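Local coordinates for protein polyhedrin (Uranotaenia sapphirina cypovirus, PDB 4S1K) that forms the crystalline polyhedra in which cypovirus particles are embedded, and binds ATP, at residues 32-37 / 101-106; 115-120 / 143-148; 39-44 / 60-65. All coordinates share one frame; numbering follows the deposited sequence.

Contact 1: 32-37 / 101-106; sequences VAEYPE and KLSFYL
Val32, Ala33 and Glu34 pair with Ser103, Leu102 and Lys101 as neighbouring antiparallel strands inside the large sheet of the polyhedrin fold. Val32 and Ser103 are a hydrogen-bonded pair, with Val32 N to Ser103 O and Ser103 N to Val32 O each 2.8 Å. The strands draw apart slightly toward Glu34, where Glu34 N still donates to Lys101 O but the return bond from Lys101 N is weak.

One face carries Val32, Glu34, Lys101, Ser103 and Tyr105. Glu34 and Lys101 run side by side and point the same way. Lys101 starts with CG anti to its backbone N (chi1 178°) and bends only near its tip, which turns the amine to the carboxylate: Lys101 NZ and Glu34 OE1 are 2.7 Å apart in a salt bridge, though the exact place of OE1 is doubtful. Long charged chains suit this partly exposed end of the pairing, while a buried valine suits the other. There Val32 CG2 meets the edge of the Tyr105 ring, 4.1 Å from CE2; the phenol oxygen is hydrogen-bonded to Tyr164.

On the other face Leu102 CD1 lies 3.8 Å from Ala33 CB, a branched chain leaning on a small one. Back among the polar groups, a water donates to Val32 O at 3.1 Å and is hydrogen-bonded to Ser103 OG at 2.6 Å.

Contact 2: 115-120 / 143-148; sequences ASIDIR and SYKRNK
Ser116 and Ser143 meet through their hydroxyls, OG to OG 2.6 Å, probably a hydrogen bond, where a loop packs against the edge strand 116-120 of a three-stranded antiparallel sheet. Beside it, Ile117 N donates almost straight to Ser143 O over 2.9 Å, although it approaches tilted 31° from the carbonyl plane. The same oxygen receives a CA-H...O contact from Ser116, so one carbonyl meets two successive residues of the strand, the second only through a weak C-H. Serine suits both places: its short chain lets the backbones come close, and the hydroxyl supplies a polar partner in a buried setting.

Around this centre lie Tyr144 and Lys145. Ser116 CB sits over one face of the Tyr144 ring, 4.1 Å from CE1. Lys145 bends at chi2 (-47°), bringing its aliphatic part alongside Ile117, with Lys145 CE 4.0 Å from Ile117 CB. The lysine thus gives carbon to the isoleucine and keeps its amine for polar partners: NZ bonds to Cys142 O, forms a cation-pi contact with Trp163, and donates to a water that in turn donates to Ile117 O at 3.0 Å. A second water links Ala115 O to Arg146 N.

Further out, Pro140 O accepts a hydrogen bond from Ser143 OG and so fixes that hydroxyl, while strand 173-179 bonds to the other side of strand 116-120. Arg120, which bridges to Asp136, touches Asn26 of the second subunit. Arg120 NH1 forms a salt bridge with Asp118 OD2 at 2.6 Å, approaching from 39° out of the carboxylate plane.

Contact 3: 39-44 / 60-65; sequences QCKSFH and LMWDID
Lys41 and Asp63 form the salt bridge of this contact, NZ to OD1 3.1 Å, with the two side chains crossing at about a right angle. As a hydrogen bond it is weak, and so is the longer one from Lys41 NZ to Met61 O at 3.5 Å; the amine also bonds to Glu59 O. The buried ammonium is thus shared between a carboxylate and two backbone carbonyls, a place for which lysine has both the length and the donors. Asp63 is held from outside the pair: OD1 accepts from Trp210 NE1 and OD2 from Gln69 NE2, which would fix the rotation of the carboxylate before the lysine.

Beside the charges, Trp62 offers a flat apolar surface. Gln39 CB stands over its six-membered ring in a CH-pi contact, 3.6 Å from the centroid and 10° off the normal. A bend at chi2 (96°) then carries the glutamine along the indole, with Gln39 CG 3.8 Å from Trp62 CZ2, and its amide is inclined 39° to the ring. Ile64 CG1 lies against the opposite face, toward the rim, 3.7 Å from the indole plane; Trp210 (edge-to-face) and Tyr35 also meet the ring. Cys40 O comes to the edge of the indole, 3.8 Å from Trp62 CZ3. At the far end Phe43 CE1 packs against Leu60 CD2 at 3.8 Å, an apolar contact suited to this buried position.

Segment 60-65 therefore crosses the side chains of strand 40-47 on the face bearing Lys41 and Phe43, while Cys40 and Ser42 on the other face meet helix 214-225. Strands 27-34 and 207-211 flank strand 40-47 in the sheet, and helix 72-83 packs behind Met61 and Asp63.

Overall arrangement
Contacts 1 and 3 lie in one region, their centres 9 Å apart, and contact 3 is nested in the chain loop that contact 1 closes. Strands 27-34 and 40-47 are sheet neighbours, and Tyr35 reaches across to Leu60 O and the Trp62 ring. Contact 2 joins a loop to the three-stranded sheet, its centre 16 Å from that of contact 1. The two meet where Phe104 packs on Ile117 and Ile119, its CZ 3.7 Å from Ile119 CD1. Contacts 2 and 3 lie on opposite sides of the chain's centre and do not touch. Contact 1 comes nearest the nucleotide: the Tyr105 side chain is about 9 Å from bound ATP.

Contact 1: 32-37 / 101-106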
loop_
_atom_site.group_PDB
_atom_site.type_symbol
_atom_site.label_atom_id
_atom_site.label_comp_id
_atom_site.label_asym_id
_atom_site.label_seq_id
_atom_site.Cartn_x
_atom_site.Cartn_y
_atom_site.Cartn_z
ATOM N N VAL A 32 10.691 -15.572 -3.140
ATOM C CA VAL A 32 11.176 -15.838 -4.491
ATOM C C VAL A 32 10.176 -16.743 -5.226
ATOM O O VAL A 32 9.838 -17.824 -4.729
ATOM C CB VAL A 32 12.534 -16.581 -4.472
ATOM C CG1 VAL A 32 13.065 -16.738 -5.890
ATOM C CG2 VAL A 32 13.544 -15.867 -3.589
ATOM N N ALA A 33 9.727 -16.283 -6.398
ATOM C CA ALA A 33 8.985 -17.105 -7.348
ATOM C C ALA A 33 9.894 -17.559 -8.457
ATOM O O ALA A 33 10.547 -16.747 -9.087
ATOM C CB ALA A 33 7.839 -16.313 -7.949
ATOM N N GLU A 34 9.929 -18.860 -8.693
ATOM C CA GLU A 34 10.622 -19.434 -9.845
ATOM C C GLU A 34 9.671 -19.964 -10.879
ATOM O O GLU A 34 8.719 -20.664 -10.547
ATOM C CB GLU A 34 11.470 -20.611 -9.447
ATOM C CG GLU A 34 12.528 -20.214 -8.485
ATOM C CD GLU A 34 13.279 -21.419 -8.002
ATOM O OE1 GLU A 34 13.055 -21.824 -6.838
ATOM O OE2 GLU A 34 14.078 -21.933 -8.826
ATOM N N TYR A 35 10.015 -19.690 -12.135
ATOM C CA TYR A 35 9.196 -20.016 -13.285
ATOM C C TYR A 35 9.843 -21.153 -14.152
ATOM O O TYR A 35 11.014 -21.535 -13.945
ATOM C CB TYR A 35 8.943 -18.730 -14.094
ATOM C CG TYR A 35 8.366 -17.641 -13.208
ATOM C CD1 TYR A 35 6.991 -17.533 -13.028
ATOM C CD2 TYR A 35 9.194 -16.772 -12.515
ATOM C CE1 TYR A 35 6.447 -16.563 -12.211
ATOM C CE2 TYR A 35 8.662 -15.810 -11.674
ATOM C CZ TYR A 35 7.285 -15.717 -11.530
ATOM O OH TYR A 35 6.746 -14.773 -10.734
ATOM N N PRO A 36 9.085 -21.673 -15.132
ATOM C CA PRO A 36 9.536 -22.896 -15.764
ATOM C C PRO A 36 10.859 -22.766 -16.451
ATOM O O PRO A 36 11.651 -23.698 -16.384
ATOM C CB PRO A 36 8.421 -23.201 -16.772
ATOM C CG PRO A 36 7.216 -22.661 -16.086
ATOM C CD PRO A 36 7.714 -21.349 -15.529
ATOM N N GLU A 37 11.109 -21.624 -17.098
ATOM C CA GLU A 37 12.374 -21.442 -17.828
ATOM C C GLU A 37 13.538 -20.980 -16.929
ATOM O O GLU A 37 14.666 -20.764 -17.393
ATOM C CB GLU A 37 12.151 -20.517 -19.035
ATOM C CG GLU A 37 11.400 -21.210 -20.185
ATOM C CD GLU A 37 11.270 -20.337 -21.426
ATOM O OE1 GLU A 37 11.341 -19.090 -21.273
ATOM O OE2 GLU A 37 11.040 -20.863 -22.558
ATOM N N LYS A 101 7.347 -22.859 -8.314
ATOM C CA LYS A 101 7.691 -23.003 -6.944
ATOM C C LYS A 101 7.747 -21.630 -6.276
ATOM O O LYS A 101 8.101 -20.631 -6.920
ATOM C CB LYS A 101 9.072 -23.646 -6.848
ATOM C CG LYS A 101 9.510 -23.767 -5.408
ATOM C CD LYS A 101 10.754 -24.561 -5.266
ATOM C CE LYS A 101 11.887 -23.811 -5.900
ATOM N NZ LYS A 101 13.167 -23.922 -5.136
ATOM N N LEU A 102 7.418 -21.581 -4.988
ATOM C CA LEU A 102 7.538 -20.338 -4.195
ATOM C C LEU A 102 8.448 -20.646 -3.020
ATOM O O LEU A 102 8.292 -21.702 -2.408
ATOM C CB LEU A 102 6.174 -19.900 -3.688
ATOM C CG LEU A 102 5.291 -18.858 -4.395
ATOM C CD1 LEU A 102 5.666 -18.560 -5.823
ATOM C CD2 LEU A 102 3.831 -19.260 -4.285
ATOM N N SER A 103 9.421 -19.761 -2.763
ATOM C CA SER A 103 10.324 -19.860 -1.636
ATOM C C SER A 103 10.169 -18.642 -0.709
ATOM O O SER A 103 10.192 -17.487 -1.153
ATOM C CB SER A 103 11.773 -19.919 -2.137
ATOM O OG SER A 103 12.015 -21.051 -2.954
ATOM N N PHE A 104 10.058 -18.893 0.586
ATOM C CA PHE A 104 9.888 -17.832 1.549
ATOM C C PHE A 104 11.089 -17.835 2.501
ATOM O O PHE A 104 11.316 -18.804 3.225
ATOM C CB PHE A 104 8.587 -18.021 2.334
ATOM C CG PHE A 104 7.348 -17.975 1.498
ATOM C CD1 PHE A 104 6.951 -19.070 0.750
ATOM C CD2 PHE A 104 6.564 -16.861 1.489
ATOM C CE1 PHE A 104 5.822 -19.027 -0.041
ATOM C CE2 PHE A 104 5.400 -16.811 0.727
ATOM C CZ PHE A 104 5.035 -17.899 -0.041
ATOM N N TYR A 105 11.870 -16.753 2.505
ATOM C CA TYR A 105 13.091 -16.696 3.343
ATOM C C TYR A 105 12.792 -15.695 4.449
ATOM O O TYR A 105 12.426 -14.567 4.174
ATOM C CB TYR A 105 14.345 -16.329 2.532
ATOM C CG TYR A 105 14.751 -17.430 1.569
ATOM C CD1 TYR A 105 15.469 -18.523 2.007
ATOM C CD2 TYR A 105 14.369 -17.406 0.235
ATOM C CE1 TYR A 105 15.783 -19.570 1.158
ATOM C CE2 TYR A 105 14.701 -18.459 -0.630
ATOM C CZ TYR A 105 15.413 -19.534 -0.163
ATOM O OH TYR A 105 15.745 -20.607 -0.988
ATOM N N LEU A 106 12.888 -16.149 5.700
ATOM C CA LEU A 106 12.621 -15.293 6.824
ATOM C C LEU A 106 13.880 -15.176 7.688
ATOM O O LEU A 106 14.475 -16.176 8.116
ATOM C CB LEU A 106 11.463 -15.840 7.647
ATOM C CG LEU A 106 10.038 -15.557 7.184
ATOM C CD1 LEU A 106 9.695 -16.258 5.880
ATOM C CD2 LEU A 106 9.061 -16.040 8.254
HETATM O O HOH W 1 11.446 -20.349 -5.378
#

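Contact 2: 115-120 / 143-148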
loop_
_atom_site.group_PDB
_atom_site.type_symbol
_atom_site.label_atom_id
_atom_site.label_comp_id
_atom_site.label_asym_id
_atom_site.label_seq_id
_atom_site.Cartn_x
_atom_site.Cartn_y
_atom_site.Cartn_z
ATOM N N ALA A 115 4.350 -16.859 12.828
ATOM C CA ALA A 115 4.538 -16.493 11.437
ATOM C C ALA A 115 3.533 -17.284 10.590
ATOM O O ALA A 115 3.363 -18.507 10.746
ATOM C CB ALA A 115 5.968 -16.752 10.976
ATOM N N SER A 116 2.869 -16.579 9.692
ATOM C CA SER A 116 1.749 -17.142 8.961
ATOM C C SER A 116 1.989 -16.895 7.475
ATOM O O SER A 116 2.279 -15.764 7.070
ATOM C CB SER A 116 0.481 -16.448 9.445
ATOM O OG SER A 116 -0.644 -16.867 8.738
ATOM N N ILE A 117 1.896 -17.947 6.674
ATOM C CA ILE A 117 2.062 -17.845 5.238
ATOM C C ILE A 117 0.852 -18.442 4.551
ATOM O O ILE A 117 0.666 -19.630 4.572
ATOM C CB ILE A 117 3.297 -18.605 4.761
ATOM C CG1 ILE A 117 4.576 -17.988 5.345
ATOM C CG2 ILE A 117 3.327 -18.649 3.221
ATOM C CD1 ILE A 117 5.806 -18.865 5.077
ATOM N N ASP A 118 0.043 -17.586 3.927
ATOM C CA ASP A 118 -1.267 -17.951 3.386
ATOM C C ASP A 118 -1.184 -17.867 1.854
ATOM O O ASP A 118 -1.023 -16.776 1.275
ATOM C CB ASP A 118 -2.329 -16.963 3.926
ATOM C CG ASP A 118 -3.773 -17.421 3.651
ATOM O OD1 ASP A 118 -3.898 -18.516 3.026
ATOM O OD2 ASP A 118 -4.758 -16.698 4.046
ATOM N N ILE A 119 -1.222 -19.017 1.203
ATOM C CA ILE A 119 -1.298 -19.080 -0.251
ATOM C C ILE A 119 -2.781 -18.997 -0.610
ATOM O O ILE A 119 -3.563 -19.924 -0.318
ATOM C CB ILE A 119 -0.672 -20.361 -0.807
ATOM C CG1 ILE A 119 0.725 -20.561 -0.177
ATOM C CG2 ILE A 119 -0.657 -20.306 -2.339
ATOM C CD1 ILE A 119 1.682 -19.377 -0.336
ATOM N N ARG A 120 -3.166 -17.842 -1.157
ATOM C CA ARG A 120 -4.561 -17.528 -1.351
ATOM C C ARG A 120 -4.858 -17.727 -2.812
ATOM O O ARG A 120 -3.951 -17.911 -3.608
ATOM C CB ARG A 120 -4.849 -16.099 -0.929
ATOM C CG ARG A 120 -4.652 -15.866 0.570
ATOM C CD ARG A 120 -4.794 -14.394 0.925
ATOM N NE ARG A 120 -6.172 -14.021 0.994
ATOM C CZ ARG A 120 -6.994 -14.333 1.999
ATOM N NH1 ARG A 120 -6.554 -15.035 3.048
ATOM N NH2 ARG A 120 -8.278 -13.950 1.947
ATOM N N SER A 143 -1.751 -22.077 7.723
ATOM C CA SER A 143 -0.802 -20.986 7.418
ATOM C C SER A 143 0.334 -20.909 8.415
ATOM O O SER A 143 1.383 -20.377 8.104
ATOM C CB SER A 143 -1.508 -19.626 7.339
ATOM O OG SER A 143 -1.942 -19.142 8.639
ATOM N N TYR A 144 0.145 -21.466 9.610
ATOM C CA TYR A 144 1.165 -21.393 10.661
ATOM C C TYR A 144 2.145 -22.516 10.491
ATOM O O TYR A 144 1.813 -23.648 10.776
ATOM C CB TYR A 144 0.499 -21.513 12.016
ATOM C CG TYR A 144 -0.337 -20.327 12.327
ATOM C CD1 TYR A 144 0.255 -19.158 12.780
ATOM C CD2 TYR A 144 -1.709 -20.347 12.141
ATOM C CE1 TYR A 144 -0.505 -18.037 13.072
ATOM C CE2 TYR A 144 -2.482 -19.235 12.433
ATOM C CZ TYR A 144 -1.864 -18.083 12.905
ATOM O OH TYR A 144 -2.594 -16.956 13.206
ATOM N N LYS A 145 3.353 -22.225 10.029
ATOM C CA LYS A 145 4.245 -23.313 9.609
ATOM C C LYS A 145 4.993 -23.864 10.770
ATOM O O LYS A 145 5.188 -25.058 10.813
ATOM C CB LYS A 145 5.232 -22.890 8.518
ATOM C CG LYS A 145 4.618 -22.322 7.258
ATOM C CD LYS A 145 3.468 -23.168 6.741
ATOM C CE LYS A 145 2.775 -22.478 5.581
ATOM N NZ LYS A 145 1.709 -23.328 5.046
ATOM N N ARG A 146 5.452 -22.994 11.677
ATOM C CA ARG A 146 6.115 -23.410 12.915
ATOM C C ARG A 146 7.340 -24.289 12.616
ATOM O O ARG A 146 8.280 -23.817 11.960
ATOM C CB ARG A 146 5.111 -24.085 13.889
ATOM C CG ARG A 146 3.943 -23.173 14.217
ATOM C CD ARG A 146 3.238 -23.462 15.540
ATOM N NE ARG A 146 1.871 -22.901 15.505
ATOM C CZ ARG A 146 0.818 -23.489 14.915
ATOM N NH1 ARG A 146 0.934 -24.668 14.332
ATOM N NH2 ARG A 146 -0.375 -22.922 14.926
ATOM N N ASN A 147 7.329 -25.553 13.046
ATOM C CA ASN A 147 8.482 -26.412 12.851
ATOM C C ASN A 147 8.495 -27.006 11.442
ATOM O O ASN A 147 9.383 -27.775 11.131
ATOM C CB ASN A 147 8.551 -27.515 13.933
ATOM C CG ASN A 147 8.935 -26.975 15.299
ATOM O OD1 ASN A 147 10.111 -26.864 15.622
ATOM N ND2 ASN A 147 7.936 -26.615 16.102
ATOM N N LYS A 148 7.550 -26.649 10.571
ATOM C CA LYS A 148 7.709 -26.988 9.162
ATOM C C LYS A 148 8.662 -26.015 8.396
ATOM O O LYS A 148 9.035 -26.282 7.244
ATOM C CB LYS A 148 6.354 -27.102 8.480
ATOM C CG LYS A 148 5.478 -28.125 9.167
ATOM C CD LYS A 148 4.252 -28.518 8.369
ATOM C CE LYS A 148 3.427 -29.543 9.130
ATOM N NZ LYS A 148 2.046 -29.724 8.601
HETATM O O HOH W 2 4.777 -20.420 12.087
HETATM O O HOH W 3 -0.038 -22.083 3.030
#

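Contact 3: 39-44 / 60-65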
loop_
_atom_site.group_PDB
_atom_site.type_symbol
_atom_site.label_atom_id
_atom_site.label_comp_id
_atom_site.label_asym_id
_atom_site.label_seq_id
_atom_site.Cartn_x
_atom_site.Cartn_y
_atom_site.Cartn_z
ATOM N N GLN A 39 13.586 -18.334 -14.577
ATOM C CA GLN A 39 13.597 -16.972 -14.092
ATOM C C GLN A 39 13.080 -16.948 -12.675
ATOM O O GLN A 39 12.303 -17.803 -12.296
ATOM C CB GLN A 39 12.714 -16.062 -14.934
ATOM C CG GLN A 39 12.903 -16.243 -16.427
ATOM C CD GLN A 39 11.875 -17.193 -17.026
ATOM O OE1 GLN A 39 11.498 -18.209 -16.434
ATOM N NE2 GLN A 39 11.410 -16.850 -18.216
ATOM N N CYS A 40 13.516 -15.940 -11.922
ATOM C CA CYS A 40 13.212 -15.754 -10.524
ATOM C C CYS A 40 12.740 -14.349 -10.338
ATOM O O CYS A 40 13.300 -13.417 -10.885
ATOM C CB CYS A 40 14.458 -15.968 -9.666
ATOM S SG CYS A 40 15.032 -17.671 -9.726
ATOM N N LYS A 41 11.697 -14.199 -9.558
ATOM C CA LYS A 41 11.239 -12.881 -9.161
ATOM C C LYS A 41 11.311 -12.908 -7.658
ATOM O O LYS A 41 10.734 -13.823 -7.051
ATOM C CB LYS A 41 9.804 -12.671 -9.649
ATOM C CG LYS A 41 9.524 -11.344 -10.274
ATOM C CD LYS A 41 8.106 -11.271 -10.820
ATOM C CE LYS A 41 7.543 -9.890 -10.487
ATOM N NZ LYS A 41 6.291 -9.587 -11.207
ATOM N N SER A 42 12.013 -11.937 -7.071
ATOM C CA SER A 42 12.132 -11.774 -5.602
ATOM C C SER A 42 11.371 -10.534 -5.112
ATOM O O SER A 42 11.366 -9.495 -5.761
ATOM C CB SER A 42 13.605 -11.677 -5.141
ATOM O OG SER A 42 14.204 -10.453 -5.560
ATOM N N PHE A 43 10.717 -10.681 -3.968
ATOM C CA PHE A 43 9.968 -9.614 -3.364
ATOM C C PHE A 43 10.436 -9.508 -1.916
ATOM O O PHE A 43 10.304 -10.457 -1.142
ATOM C CB PHE A 43 8.459 -9.884 -3.383
ATOM C CG PHE A 43 7.899 -10.322 -4.715
ATOM C CD1 PHE A 43 8.069 -11.620 -5.163
ATOM C CD2 PHE A 43 7.119 -9.462 -5.467
ATOM C CE1 PHE A 43 7.509 -12.044 -6.338
ATOM C CE2 PHE A 43 6.541 -9.887 -6.644
ATOM C CZ PHE A 43 6.749 -11.168 -7.089
ATOM N N HIS A 44 10.960 -8.340 -1.566
ATOM C CA HIS A 44 11.534 -8.088 -0.259
ATOM C C HIS A 44 10.695 -7.104 0.512
ATOM O O HIS A 44 10.350 -6.036 0.015
ATOM C CB HIS A 44 12.935 -7.496 -0.346
ATOM C CG HIS A 44 13.464 -7.040 0.991
ATOM N ND1 HIS A 44 13.545 -5.714 1.350
ATOM C CD2 HIS A 44 13.861 -7.742 2.075
ATOM C CE1 HIS A 44 14.010 -5.618 2.582
ATOM N NE2 HIS A 44 14.199 -6.835 3.047
ATOM N N LEU A 60 2.628 -11.782 -9.115
ATOM C CA LEU A 60 3.367 -13.062 -9.097
ATOM C C LEU A 60 3.603 -13.740 -10.449
ATOM O O LEU A 60 4.351 -14.716 -10.535
ATOM C CB LEU A 60 2.628 -14.100 -8.241
ATOM C CG LEU A 60 2.952 -14.281 -6.791
ATOM C CD1 LEU A 60 2.279 -15.580 -6.385
ATOM C CD2 LEU A 60 4.458 -14.306 -6.514
ATOM N N MET A 61 2.923 -13.292 -11.485
ATOM C CA MET A 61 3.144 -13.846 -12.823
ATOM C C MET A 61 4.464 -13.343 -13.319
ATOM O O MET A 61 4.883 -12.217 -12.987
ATOM C CB MET A 61 2.104 -13.347 -13.817
ATOM C CG MET A 61 0.674 -13.732 -13.508
ATOM S SD MET A 61 0.319 -15.450 -13.875
ATOM C CE MET A 61 -0.056 -15.331 -15.633
ATOM N N TRP A 62 5.120 -14.138 -14.158
ATOM C CA TRP A 62 6.273 -13.607 -14.863
ATOM C C TRP A 62 5.740 -12.663 -15.917
ATOM O O TRP A 62 4.928 -13.064 -16.765
ATOM C CB TRP A 62 7.198 -14.685 -15.437
ATOM C CG TRP A 62 8.425 -14.107 -16.149
ATOM C CD1 TRP A 62 8.599 -13.994 -17.493
ATOM C CD2 TRP A 62 9.619 -13.580 -15.552
ATOM N NE1 TRP A 62 9.813 -13.432 -17.770
ATOM C CE2 TRP A 62 10.480 -13.203 -16.601
ATOM C CE3 TRP A 62 10.058 -13.419 -14.243
ATOM C CZ2 TRP A 62 11.743 -12.652 -16.377
ATOM C CZ3 TRP A 62 11.314 -12.870 -14.030
ATOM C CH2 TRP A 62 12.125 -12.481 -15.081
ATOM N N ASP A 63 6.184 -11.412 -15.832
ATOM C CA ASP A 63 5.526 -10.325 -16.563
ATOM C C ASP A 63 6.405 -9.619 -17.621
ATOM O O ASP A 63 6.010 -8.626 -18.219
ATOM C CB ASP A 63 4.902 -9.324 -15.565
ATOM C CG ASP A 63 5.903 -8.804 -14.520
ATOM O OD1 ASP A 63 6.955 -9.435 -14.256
ATOM O OD2 ASP A 63 5.620 -7.747 -13.943
ATOM N N ILE A 64 7.572 -10.162 -17.895
ATOM C CA ILE A 64 8.469 -9.578 -18.886
ATOM C C ILE A 64 8.248 -10.268 -20.204
ATOM O O ILE A 64 8.007 -11.467 -20.258
ATOM C CB ILE A 64 9.931 -9.751 -18.494
ATOM C CG1 ILE A 64 10.145 -9.300 -17.031
ATOM C CG2 ILE A 64 10.812 -9.024 -19.482
ATOM C CD1 ILE A 64 9.642 -7.914 -16.736
ATOM N N ASP A 65 8.341 -9.500 -21.269
ATOM C CA ASP A 65 7.988 -9.967 -22.596
ATOM C C ASP A 65 8.864 -9.176 -23.540
ATOM O O ASP A 65 8.679 -7.968 -23.652
ATOM C CB ASP A 65 6.500 -9.669 -22.823
ATOM C CG ASP A 65 6.071 -9.815 -24.273
ATOM O OD1 ASP A 65 6.588 -10.698 -24.984
ATOM O OD2 ASP A 65 5.190 -9.038 -24.686
#